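PDB 3U0H: xylose isomerase domain protein, which probably acts as an isomerase built on a xylose isomerase-like TIM barrel. Local coordinates for residues 16-21 with 37-42; 80-83 with 88-91; 98-103 with 200-205; 140-145 with 186-191. All coordinates share one frame; numbering follows the deposited sequence.

Contact 1 of 4, residues 16-21 with 37-42; sequences TSLVLY and FHWLEA
The indole of Trp39 is the flat group on which this contact turns. Over one face of it sits the backbone carbonyl of Thr16, whose O lies 3.6 Å from Trp39 CZ3, displaced toward the rim of the ring. Leu18 comes to the edge instead, near the ring plane, and its CD1 is 3.8 Å from Trp39 CE3. The phenol of Tyr21 takes a third direction. The two side chains run at about a right angle, and the phenol and the six-membered ring of the indole, with planes 61° apart, meet obliquely, so that Tyr21 CD2 is 3.8 Å from Trp39 CZ3. With chi1 at -65°, Trp39 CG stands opposite its own carbonyl carbon, and the indole is carried out from helix 37-47 into the first turn of helix 18-27. That turn starts at Ser17, whose OG caps it through a weak 3.3 Å bond from Leu20 N. At the far end of the phenol, Tyr21 OH is hydrogen-bonded to the carbonyl oxygen of Asp34. An alanine in place of Trp39 would remove the whole indole and is likely to leave a gap between the two helices, with Leu18 and the ring of Tyr21 deprived of the surface they lean on. Met55 of helix 49-57 also packs against Leu18. The contact is thus a worked case of helix-to-helix packing in the outer layer of a TIM barrel: one long aromatic side chain spans the space between two helices that are separated in sequence by strand 32-33.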
loop_
_atom_site.group_PDB
_atom_site.type_symbol
_atom_site.label_atom_id
_atom_site.label_comp_id
_atom_site.label_asym_id
_atom_site.label_seq_id
_atom_site.Cartn_x
_atom_site.Cartn_y
_atom_site.Cartn_z
ATOM N N THR A 16 26.381 -34.611 -1.393
ATOM C CA THR A 16 25.031 -34.515 -1.907
ATOM C C THR A 16 24.005 -35.006 -0.863
ATOM O O THR A 16 22.868 -34.540 -0.888
ATOM C CB THR A 16 24.981 -35.298 -3.257
ATOM O OG1 THR A 16 23.843 -34.916 -4.030
ATOM C CG2 THR A 16 25.041 -36.818 -3.011
ATOM N N SER A 17 24.407 -35.902 0.066
ATOM C CA SER A 17 23.500 -36.343 1.181
ATOM C C SER A 17 23.216 -35.249 2.162
ATOM O O SER A 17 24.125 -34.649 2.735
ATOM C CB SER A 17 24.078 -37.530 1.992
ATOM O OG SER A 17 23.304 -37.788 3.174
ATOM N N LEU A 18 21.951 -35.010 2.424
ATOM C CA LEU A 18 21.604 -34.009 3.412
ATOM C C LEU A 18 22.185 -34.353 4.766
ATOM O O LEU A 18 22.794 -33.523 5.416
ATOM C CB LEU A 18 20.102 -33.900 3.521
ATOM C CG LEU A 18 19.648 -32.817 4.492
ATOM C CD1 LEU A 18 20.198 -31.424 4.160
ATOM C CD2 LEU A 18 18.129 -32.815 4.494
ATOM N N VAL A 19 21.958 -35.570 5.223
ATOM C CA VAL A 19 22.439 -35.981 6.549
ATOM C C VAL A 19 23.941 -35.746 6.704
ATOM O O VAL A 19 24.423 -35.189 7.681
ATOM C CB VAL A 19 22.130 -37.469 6.751
ATOM C CG1 VAL A 19 22.864 -38.066 7.963
ATOM C CG2 VAL A 19 20.606 -37.652 6.829
ATOM N N LEU A 20 24.687 -36.155 5.692
ATOM C CA LEU A 20 26.138 -36.117 5.793
ATOM C C LEU A 20 26.637 -34.680 5.632
ATOM O O LEU A 20 27.684 -34.328 6.172
ATOM C CB LEU A 20 26.788 -37.044 4.750
ATOM C CG LEU A 20 26.665 -38.590 4.924
ATOM C CD1 LEU A 20 27.355 -39.383 3.753
ATOM C CD2 LEU A 20 27.189 -39.028 6.298
ATOM N N TYR A 21 25.890 -33.860 4.881
ATOM C CA TYR A 21 26.313 -32.491 4.650
ATOM C C TYR A 21 26.183 -31.818 6.007
ATOM O O TYR A 21 27.123 -31.175 6.488
ATOM C CB TYR A 21 25.511 -31.816 3.523
ATOM C CG TYR A 21 25.743 -30.308 3.348
ATOM C CD1 TYR A 21 27.000 -29.798 3.064
ATOM C CD2 TYR A 21 24.697 -29.393 3.496
ATOM C CE1 TYR A 21 27.216 -28.430 2.923
ATOM C CE2 TYR A 21 24.887 -28.039 3.350
ATOM C CZ TYR A 21 26.148 -27.562 3.074
ATOM O OH TYR A 21 26.342 -26.218 2.940
ATOM N N PHE A 37 16.698 -25.230 -0.747
ATOM C CA PHE A 37 15.389 -25.626 -0.218
ATOM C C PHE A 37 14.921 -27.038 -0.688
ATOM O O PHE A 37 14.269 -27.783 0.091
ATOM C CB PHE A 37 14.300 -24.567 -0.566
ATOM C CG PHE A 37 12.906 -24.960 -0.066
ATOM C CD1 PHE A 37 12.613 -24.910 1.284
ATOM C CD2 PHE A 37 11.962 -25.483 -0.928
ATOM C CE1 PHE A 37 11.401 -25.303 1.755
ATOM C CE2 PHE A 37 10.717 -25.885 -0.458
ATOM C CZ PHE A 37 10.434 -25.783 0.885
ATOM N N HIS A 38 15.200 -27.381 -1.953
ATOM C CA HIS A 38 14.917 -28.737 -2.478
ATOM C C HIS A 38 15.508 -29.781 -1.596
ATOM O O HIS A 38 14.903 -30.859 -1.436
ATOM C CB HIS A 38 15.432 -28.937 -3.911
ATOM C CG HIS A 38 14.477 -28.469 -4.982
ATOM N ND1 HIS A 38 13.148 -28.180 -4.735
ATOM C CD2 HIS A 38 14.668 -28.277 -6.363
ATOM C CE1 HIS A 38 12.542 -27.822 -5.904
ATOM N NE2 HIS A 38 13.474 -27.892 -6.901
ATOM N N TRP A 39 16.645 -29.508 -0.961
ATOM C CA TRP A 39 17.190 -30.537 -0.096
ATOM C C TRP A 39 16.312 -30.705 1.096
ATOM O O TRP A 39 15.948 -31.820 1.480
ATOM C CB TRP A 39 18.543 -30.178 0.405
ATOM C CG TRP A 39 19.657 -30.052 -0.581
ATOM C CD1 TRP A 39 19.650 -29.479 -1.899
ATOM C CD2 TRP A 39 21.048 -30.453 -0.321
ATOM N NE1 TRP A 39 20.916 -29.501 -2.442
ATOM C CE2 TRP A 39 21.818 -30.090 -1.525
ATOM C CE3 TRP A 39 21.694 -31.050 0.739
ATOM C CZ2 TRP A 39 23.177 -30.325 -1.603
ATOM C CZ3 TRP A 39 23.064 -31.306 0.641
ATOM C CH2 TRP A 39 23.786 -30.946 -0.495
ATOM N N LEU A 40 15.938 -29.580 1.690
ATOM C CA LEU A 40 15.105 -29.612 2.876
ATOM C C LEU A 40 13.695 -30.167 2.573
ATOM O O LEU A 40 13.123 -30.890 3.379
ATOM C CB LEU A 40 15.013 -28.205 3.469
ATOM C CG LEU A 40 16.306 -27.476 3.853
ATOM C CD1 LEU A 40 15.999 -26.041 4.223
ATOM C CD2 LEU A 40 17.028 -28.223 4.969
ATOM N N GLU A 41 13.138 -29.784 1.427
ATOM C CA GLU A 41 11.839 -30.265 0.944
ATOM C C GLU A 41 11.784 -31.780 0.729
ATOM O O GLU A 41 10.773 -32.408 1.047
ATOM C CB GLU A 41 11.531 -29.614 -0.385
ATOM C CG GLU A 41 10.095 -29.775 -0.817
ATOM C CD GLU A 41 9.804 -28.994 -2.081
ATOM O OE1 GLU A 41 10.466 -29.220 -3.139
ATOM O OE2 GLU A 41 8.889 -28.147 -2.020
ATOM N N ALA A 42 12.858 -32.347 0.156
ATOM C CA ALA A 42 13.007 -33.809 -0.055
ATOM C C ALA A 42 12.911 -34.529 1.271
ATOM O O ALA A 42 12.168 -35.484 1.403
ATOM C CB ALA A 42 14.346 -34.131 -0.723
#

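Contact 2 of 4, residues 80-83 with 88-91; sequences LREL and DRAR
Glu82 and Arg89 belong to consecutive helices, 76-84 and 86-95, and their CA atoms stand 10.1 Å apart, so the backbones do not meet and the interval is bridged by side chains and water. Arg89 supplies most of the reach. Its chain is extended from CG to NE and delivers the guanidinium edge-on to the carboxylate. Glu82, by contrast, folds at its second torsion (chi2 -61°), which turns the carboxylate toward the neighbouring helix. The result is a salt bridge in which Arg89 NH2 donates to Glu82 OE1 over 2.8 Å. The bond is nearly straight, with an N-H...O angle of 164°; it lies in the guanidinium plane and meets the oxygen close to the line of its C-O bond. The planes of the two flat groups are only 22° apart, yet the second arm of the pair is indirect: one water takes a bond from Arg89 NH1 over 2.8 Å and donates to Glu82 OE2. Another water accepts from Arg89 NH2 and donates to the backbone Glu82 O at 2.6 Å, so that NH2 is gripped twice. The same turn of helix 86-95 carries a pair of its own, Arg91 NH1 with Asp88 OD1 at 2.6 Å, and Arg91 NH2 forms a further salt bridge to Glu199 of the second subunit. Glu41 makes a long, weak ion pair with Arg89 NE. What emerges is a water-extended salt bridge at the surface, tying together two successive helices of the outer layer of the TIM barrel.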
loop_
_atom_site.group_PDB
_atom_site.type_symbol
_atom_site.label_atom_id
_atom_site.label_comp_id
_atom_site.label_asym_id
_atom_site.label_seq_id
_atom_site.Cartn_x
_atom_site.Cartn_y
_atom_site.Cartn_z
ATOM N N LEU A 80 1.940 -17.891 -10.173
ATOM C CA LEU A 80 0.980 -17.604 -9.103
ATOM C C LEU A 80 0.811 -18.767 -8.130
ATOM O O LEU A 80 0.647 -18.565 -6.904
ATOM C CB LEU A 80 -0.379 -17.165 -9.635
ATOM C CG LEU A 80 -0.356 -15.773 -10.312
ATOM C CD1 LEU A 80 -1.685 -15.441 -11.034
ATOM C CD2 LEU A 80 0.083 -14.635 -9.365
ATOM N N ARG A 81 0.869 -19.963 -8.651
ATOM C CA ARG A 81 0.712 -21.169 -7.867
ATOM C C ARG A 81 1.891 -21.301 -6.910
ATOM O O ARG A 81 1.750 -21.509 -5.727
ATOM C CB ARG A 81 0.627 -22.359 -8.840
ATOM C CG ARG A 81 0.382 -23.739 -8.225
ATOM C CD ARG A 81 0.257 -24.812 -9.316
ATOM N NE ARG A 81 -0.569 -24.345 -10.437
ATOM C CZ ARG A 81 -0.269 -24.528 -11.726
ATOM N NH1 ARG A 81 0.843 -25.182 -12.099
ATOM N NH2 ARG A 81 -1.077 -24.028 -12.639
ATOM N N GLU A 82 3.087 -21.162 -7.459
ATOM C CA GLU A 82 4.290 -21.264 -6.628
ATOM C C GLU A 82 4.378 -20.115 -5.610
ATOM O O GLU A 82 4.916 -20.298 -4.479
ATOM C CB GLU A 82 5.530 -21.338 -7.506
ATOM C CG GLU A 82 5.556 -22.578 -8.409
ATOM C CD GLU A 82 5.543 -23.843 -7.577
ATOM O OE1 GLU A 82 6.315 -23.901 -6.592
ATOM O OE2 GLU A 82 4.724 -24.760 -7.872
ATOM N N LEU A 83 3.786 -18.962 -5.948
ATOM C CA LEU A 83 3.756 -17.835 -5.014
ATOM C C LEU A 83 2.831 -18.124 -3.829
ATOM O O LEU A 83 3.096 -17.736 -2.687
ATOM C CB LEU A 83 3.351 -16.550 -5.730
ATOM C CG LEU A 83 3.286 -15.298 -4.867
ATOM C CD1 LEU A 83 4.692 -14.861 -4.482
ATOM C CD2 LEU A 83 2.519 -14.204 -5.639
ATOM N N ASP A 88 4.321 -20.893 3.463
ATOM C CA ASP A 88 4.625 -22.098 4.263
ATOM C C ASP A 88 6.058 -22.581 4.102
ATOM O O ASP A 88 6.682 -22.974 5.077
ATOM C CB ASP A 88 3.617 -23.232 4.005
ATOM C CG ASP A 88 2.193 -22.922 4.594
ATOM O OD1 ASP A 88 2.060 -21.984 5.445
ATOM O OD2 ASP A 88 1.208 -23.623 4.217
ATOM N N ARG A 89 6.594 -22.517 2.894
ATOM C CA ARG A 89 8.018 -22.817 2.671
ATOM C C ARG A 89 8.884 -21.780 3.390
ATOM O O ARG A 89 9.865 -22.138 4.062
ATOM C CB ARG A 89 8.387 -22.863 1.182
ATOM C CG ARG A 89 7.635 -23.925 0.428
ATOM C CD ARG A 89 7.904 -23.912 -1.086
ATOM N NE ARG A 89 7.152 -24.984 -1.693
ATOM C CZ ARG A 89 6.757 -25.060 -2.960
ATOM N NH1 ARG A 89 6.091 -26.128 -3.340
ATOM N NH2 ARG A 89 7.014 -24.106 -3.845
ATOM N N ALA A 90 8.517 -20.514 3.304
ATOM C CA ALA A 90 9.286 -19.547 4.092
ATOM C C ALA A 90 9.150 -19.760 5.614
ATOM O O ALA A 90 10.129 -19.539 6.342
ATOM C CB ALA A 90 8.976 -18.129 3.712
ATOM N N ARG A 91 7.978 -20.172 6.122
ATOM C CA ARG A 91 7.846 -20.307 7.575
ATOM C C ARG A 91 8.717 -21.486 8.062
ATOM O O ARG A 91 9.324 -21.414 9.108
ATOM C CB ARG A 91 6.413 -20.573 7.990
ATOM C CG ARG A 91 5.388 -19.460 7.799
ATOM C CD ARG A 91 3.945 -19.929 8.085
ATOM N NE ARG A 91 3.041 -18.802 7.946
ATOM C CZ ARG A 91 2.236 -18.563 6.918
ATOM N NH1 ARG A 91 2.084 -19.420 5.912
ATOM N NH2 ARG A 91 1.518 -17.468 6.905
HETATM O O HOH W 1 7.105 -21.213 -3.529
HETATM O O HOH W 2 5.696 -26.704 -6.079
#

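Contact 3 of 4, residues 98-103 with 200-205; sequences ARSVTA and KVVYVH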
loop_
_atom_site.group_PDB
_atom_site.type_symbol
_atom_site.label_atom_id
_atom_site.label_comp_id
_atom_site.label_asym_id
_atom_site.label_seq_id
_atom_site.Cartn_x
_atom_site.Cartn_y
_atom_site.Cartn_z
ATOM N N ALA A 98 16.482 -19.056 9.059
ATOM C CA ALA A 98 16.727 -18.211 7.887
ATOM C C ALA A 98 15.943 -16.904 8.133
ATOM O O ALA A 98 14.817 -16.992 8.627
ATOM C CB ALA A 98 16.189 -18.934 6.650
ATOM N N ARG A 99 16.495 -15.727 7.798
ATOM C CA ARG A 99 15.733 -14.412 7.818
ATOM C C ARG A 99 15.523 -13.745 6.445
ATOM O O ARG A 99 14.999 -12.642 6.353
ATOM C CB ARG A 99 16.444 -13.381 8.707
ATOM C CG ARG A 99 16.394 -13.682 10.199
ATOM C CD ARG A 99 14.945 -13.734 10.716
ATOM N NE ARG A 99 14.465 -15.124 10.851
ATOM C CZ ARG A 99 14.571 -15.880 11.952
ATOM N NH1 ARG A 99 15.118 -15.404 13.080
ATOM N NH2 ARG A 99 14.115 -17.130 11.929
ATOM N N SER A 100 15.943 -14.425 5.394
ATOM C CA SER A 100 16.184 -13.839 4.078
ATOM C C SER A 100 15.757 -14.852 3.031
ATOM O O SER A 100 15.923 -16.055 3.197
ATOM C CB SER A 100 17.675 -13.607 3.899
ATOM O OG SER A 100 18.463 -14.737 4.369
ATOM N N VAL A 101 15.274 -14.340 1.923
ATOM C CA VAL A 101 14.971 -15.115 0.761
ATOM C C VAL A 101 15.706 -14.411 -0.367
ATOM O O VAL A 101 15.632 -13.180 -0.459
ATOM C CB VAL A 101 13.457 -15.130 0.499
ATOM C CG1 VAL A 101 13.157 -15.868 -0.759
ATOM C CG2 VAL A 101 12.739 -15.728 1.692
ATOM N N THR A 102 16.399 -15.149 -1.236
ATOM C CA THR A 102 17.293 -14.503 -2.252
ATOM C C THR A 102 17.072 -15.032 -3.650
ATOM O O THR A 102 16.528 -16.112 -3.854
ATOM C CB THR A 102 18.786 -14.658 -1.884
ATOM O OG1 THR A 102 19.105 -16.060 -1.800
ATOM C CG2 THR A 102 19.109 -13.966 -0.499
ATOM N N ALA A 103 17.489 -14.251 -4.624
ATOM C CA ALA A 103 17.471 -14.667 -6.020
ATOM C C ALA A 103 18.478 -13.815 -6.777
ATOM O O ALA A 103 18.931 -12.776 -6.291
ATOM C CB ALA A 103 16.073 -14.486 -6.581
ATOM N N LYS A 200 19.775 -3.293 4.026
ATOM C CA LYS A 200 19.890 -3.623 2.590
ATOM C C LYS A 200 20.946 -4.683 2.243
ATOM O O LYS A 200 20.908 -5.286 1.143
ATOM C CB LYS A 200 20.113 -2.380 1.790
ATOM C CG LYS A 200 18.944 -1.440 1.873
ATOM C CD LYS A 200 17.762 -1.948 1.082
ATOM C CE LYS A 200 16.686 -0.839 0.949
ATOM N NZ LYS A 200 15.472 -1.231 1.748
ATOM N N VAL A 201 21.829 -4.984 3.205
ATOM C CA VAL A 201 22.714 -6.142 3.096
ATOM C C VAL A 201 21.996 -7.365 3.725
ATOM O O VAL A 201 21.962 -7.541 4.982
ATOM C CB VAL A 201 24.073 -5.906 3.750
ATOM C CG1 VAL A 201 25.019 -7.049 3.376
ATOM C CG2 VAL A 201 24.665 -4.570 3.343
ATOM N N VAL A 202 21.391 -8.174 2.847
ATOM C CA VAL A 202 20.514 -9.262 3.250
ATOM C C VAL A 202 21.349 -10.519 3.488
ATOM O O VAL A 202 21.090 -11.239 4.429
ATOM C CB VAL A 202 19.435 -9.516 2.168
ATOM C CG1 VAL A 202 18.519 -10.691 2.538
ATOM C CG2 VAL A 202 18.578 -8.241 1.933
ATOM N N TYR A 203 22.317 -10.803 2.602
ATOM C CA TYR A 203 23.093 -12.003 2.687
ATOM C C TYR A 203 24.364 -11.783 1.872
ATOM O O TYR A 203 24.421 -10.924 1.017
ATOM C CB TYR A 203 22.233 -13.205 2.206
ATOM C CG TYR A 203 22.818 -14.623 2.332
ATOM C CD1 TYR A 203 23.389 -15.063 3.519
ATOM C CD2 TYR A 203 22.749 -15.529 1.264
ATOM C CE1 TYR A 203 23.930 -16.336 3.618
ATOM C CE2 TYR A 203 23.249 -16.840 1.366
ATOM C CZ TYR A 203 23.842 -17.225 2.542
ATOM O OH TYR A 203 24.367 -18.497 2.683
ATOM N N VAL A 204 25.405 -12.523 2.204
ATOM C CA VAL A 204 26.719 -12.224 1.705
ATOM C C VAL A 204 27.395 -13.489 1.221
ATOM O O VAL A 204 27.309 -14.545 1.873
ATOM C CB VAL A 204 27.551 -11.554 2.808
ATOM C CG1 VAL A 204 28.991 -11.360 2.343
ATOM C CG2 VAL A 204 26.877 -10.233 3.191
ATOM N N HIS A 205 28.008 -13.411 0.040
ATOM C CA HIS A 205 28.868 -14.478 -0.445
ATOM C C HIS A 205 30.284 -13.981 -0.516
ATOM O O HIS A 205 30.535 -12.838 -0.937
ATOM C CB HIS A 205 28.499 -14.918 -1.857
ATOM C CG HIS A 205 27.190 -15.658 -1.996
ATOM N ND1 HIS A 205 26.592 -15.816 -3.198
ATOM C CD2 HIS A 205 26.380 -16.284 -1.076
ATOM C CE1 HIS A 205 25.462 -16.532 -3.050
ATOM N NE2 HIS A 205 25.323 -16.798 -1.747
#
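Ser100 and Thr102, which face Val202 and Tyr203 across the barrel, both turn their hydroxyls to the same amide: Ser100 OG is hydrogen-bonded to OD1 of Asn65, and Thr102 OG1 to its ND2. Asn65, on strand 62-67, therefore engages the polar ends of the two side chains and leaves their carbons to make the contact. Ser100 CB meets Val202 CG1 at 3.3 Å, tighter than usual for two carbons, a value to be read with caution at this resolution. The valine has CG1 opposite its backbone N (chi1 178°), which directs that methyl group at the serine. Further along, Thr102 CG2 approaches Tyr203 CB at a looser 4.2 Å. That two successive residues, Val202 and Tyr203, both project toward strand 100-104 is unusual for an extended strand. It follows from the backbone at Val202, whose psi of -43° breaks the regular pleat and is consistent with a local bulge. Tyr203 then sends its ring through the interior to a polar end of its own, OH being hydrogen-bonded to Asp34 OD2. A bound 1,2-ethanediol, probably from the crystallisation liquor, lies about 4 Å from the Tyr203 side chain. The two strands are not neighbours in the closed sheet: strands 137-141 and 174-179 stand between them on one way round. The contact therefore crosses the barrel interior, where Leu177 of strand 174-179 packs against both Thr102 and Tyr203, while Pro246 and Ala248 of strand 246-249 also line the tyrosine.

Contact 4 of 4, residues 140-145 with 186-191; sequences LEYVGP and AGEHED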
loop_
_atom_site.group_PDB
_atom_site.type_symbol
_atom_site.label_atom_id
_atom_site.label_comp_id
_atom_site.label_asym_id
_atom_site.label_seq_id
_atom_site.Cartn_x
_atom_site.Cartn_y
_atom_site.Cartn_z
ATOM N N LEU A 140 18.528 -9.536 -3.571
ATOM C CA LEU A 140 18.646 -9.795 -4.986
ATOM C C LEU A 140 20.132 -9.745 -5.258
ATOM O O LEU A 140 20.790 -8.761 -4.952
ATOM C CB LEU A 140 17.907 -8.697 -5.774
ATOM C CG LEU A 140 16.422 -8.679 -5.602
ATOM C CD1 LEU A 140 15.690 -7.605 -6.412
ATOM C CD2 LEU A 140 15.805 -10.048 -5.911
ATOM N N GLU A 141 20.660 -10.823 -5.792
ATOM C CA GLU A 141 22.033 -10.863 -6.215
ATOM C C GLU A 141 22.316 -10.220 -7.577
ATOM O O GLU A 141 21.968 -10.789 -8.605
ATOM C CB GLU A 141 22.509 -12.318 -6.216
ATOM C CG GLU A 141 23.996 -12.461 -6.510
ATOM C CD GLU A 141 24.459 -13.921 -6.457
ATOM O OE1 GLU A 141 23.645 -14.850 -6.242
ATOM O OE2 GLU A 141 25.668 -14.136 -6.608
ATOM N N TYR A 142 22.974 -9.051 -7.599
ATOM C CA TYR A 142 23.497 -8.483 -8.869
ATOM C C TYR A 142 24.706 -9.311 -9.304
ATOM O O TYR A 142 25.528 -9.669 -8.488
ATOM C CB TYR A 142 23.854 -6.998 -8.763
ATOM C CG TYR A 142 24.927 -6.614 -7.746
ATOM C CD1 TYR A 142 24.636 -6.461 -6.382
ATOM C CD2 TYR A 142 26.214 -6.325 -8.158
ATOM C CE1 TYR A 142 25.638 -6.102 -5.475
ATOM C CE2 TYR A 142 27.192 -5.971 -7.274
ATOM C CZ TYR A 142 26.916 -5.834 -5.947
ATOM O OH TYR A 142 27.962 -5.489 -5.124
ATOM N N VAL A 143 24.785 -9.610 -10.589
ATOM C CA VAL A 143 25.790 -10.507 -11.138
ATOM C C VAL A 143 26.741 -9.686 -12.030
ATOM O O VAL A 143 26.316 -9.005 -12.977
ATOM C CB VAL A 143 25.054 -11.629 -11.882
ATOM C CG1 VAL A 143 25.962 -12.498 -12.774
ATOM C CG2 VAL A 143 24.231 -12.424 -10.851
ATOM N N GLY A 144 28.028 -9.719 -11.686
ATOM C CA GLY A 144 29.048 -8.847 -12.302
ATOM C C GLY A 144 29.888 -9.361 -13.486
ATOM O O GLY A 144 30.371 -8.554 -14.250
ATOM N N PRO A 145 30.087 -10.685 -13.642
ATOM C CA PRO A 145 31.002 -11.088 -14.700
ATOM C C PRO A 145 30.548 -10.835 -16.156
ATOM O O PRO A 145 29.371 -10.948 -16.487
ATOM C CB PRO A 145 31.181 -12.577 -14.470
ATOM C CG PRO A 145 30.959 -12.745 -13.035
ATOM C CD PRO A 145 29.855 -11.792 -12.712
ATOM N N ALA A 186 32.346 -6.140 -10.970
ATOM C CA ALA A 186 31.698 -4.854 -11.296
ATOM C C ALA A 186 32.618 -3.652 -11.040
ATOM O O ALA A 186 32.218 -2.508 -11.297
ATOM C CB ALA A 186 30.369 -4.672 -10.551
ATOM N N GLY A 187 33.819 -3.900 -10.521
ATOM C CA GLY A 187 34.783 -2.811 -10.298
ATOM C C GLY A 187 34.350 -1.875 -9.184
ATOM O O GLY A 187 34.745 -0.721 -9.157
ATOM N N GLU A 188 33.574 -2.368 -8.224
ATOM C CA GLU A 188 33.154 -1.540 -7.079
ATOM C C GLU A 188 34.241 -1.352 -5.978
ATOM O O GLU A 188 35.228 -2.060 -5.967
ATOM C CB GLU A 188 31.857 -2.145 -6.504
ATOM C CG GLU A 188 30.719 -2.078 -7.500
ATOM C CD GLU A 188 29.523 -2.936 -7.149
ATOM O OE1 GLU A 188 29.629 -3.849 -6.264
ATOM O OE2 GLU A 188 28.472 -2.666 -7.774
ATOM N N HIS A 189 33.982 -0.436 -5.055
ATOM C CA HIS A 189 34.889 0.042 -4.000
ATOM C C HIS A 189 34.273 -0.285 -2.654
ATOM O O HIS A 189 33.042 -0.350 -2.509
ATOM C CB HIS A 189 35.020 1.575 -4.142
ATOM C CG HIS A 189 36.165 2.213 -3.359
ATOM N ND1 HIS A 189 36.050 2.591 -2.051
ATOM C CD2 HIS A 189 37.457 2.633 -3.774
ATOM C CE1 HIS A 189 37.200 3.180 -1.648
ATOM N NE2 HIS A 189 38.056 3.211 -2.703
ATOM N N GLU A 190 35.126 -0.506 -1.654
ATOM C CA GLU A 190 34.691 -0.676 -0.262
ATOM C C GLU A 190 33.544 0.306 0.116
ATOM O O GLU A 190 32.571 -0.106 0.729
ATOM C CB GLU A 190 35.907 -0.535 0.677
ATOM C CG GLU A 190 35.609 -0.058 2.103
ATOM C CD GLU A 190 36.763 -0.228 3.071
ATOM O OE1 GLU A 190 37.920 -0.450 2.652
ATOM O OE2 GLU A 190 36.492 -0.131 4.277
ATOM N N ASP A 191 33.653 1.576 -0.285
ATOM C CA ASP A 191 32.673 2.618 0.066
ATOM C C ASP A 191 31.293 2.380 -0.578
ATOM O O ASP A 191 30.301 2.877 -0.070
ATOM C CB ASP A 191 33.157 4.078 -0.278
ATOM C CG ASP A 191 34.424 4.498 0.474
ATOM O OD1 ASP A 191 34.788 3.836 1.473
ATOM O OD2 ASP A 191 35.048 5.518 0.081
#
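Gly144 and Ala186 bring the two backbones together, their CA atoms 4.9 Å apart, and a side chain at Gly144 would be directed tightly at Ala186 N. From this close pass the chains diverge, and the gap is spanned by Tyr142 and Glu188, whose side chains approach from opposite directions. Tyr142 OH donates to Glu188 OE1 over 2.6 Å, using the syn lone pair of the carboxylate, the one on the side of the other oxygen. The ring and carboxylate planes are 54° apart, so the acid comes in turned against the phenol, with Glu188 OE2 3.6 Å from Tyr142 CE2. A chi1 of 60° puts the tyrosine ring between its own backbone N and carbonyl carbon and swings it off the strand toward the loop. Glu188 answers with a chain stretched out beyond CG. It follows Gly187, which ends the preceding helix in a Schellman motif, and precedes His189, which caps the next one: Asp191 N donates to His189 ND1 at 3.1 Å, nearly straight and in the imidazole plane. Leu159 and Leu162 of helix 159-169 flank the phenol. A phenylalanine in place of Tyr142 would lack the hydroxyl and would probably leave Glu188 OE1 without its donor beside a still apolar ring. Since OE2 is in turn hydrogen-bonded to the backbone N of Leu159, each oxygen of the carboxylate has a neutral donor. Such a pair of neutral donors would be expected to help support an ionised acid and to limit its rotation.

How the contacts relate
Contact 3 is the core member of the set, spanning the barrel interior with buried side chains, whereas contact 2 lies at the surface and contacts 1 and 4 are only partly buried. Chemistry follows place: close carbon packing inside, aromatic and aliphatic packing between outer helices in contact 1, a hydrated ion pair in contact 2, and a neutral donor holding an acid in contact 4. Contacts 1 and 2 adjoin in the helical layer, where Phe37 packs on Arg89. Contacts 3 and 4 share the sheet through neighbouring strands 100-104 and 137-141, with a probable hydrogen bond from Glu141 N to Ala103 O. Contact 4 lies across the chain's centre from contacts 1 and 2.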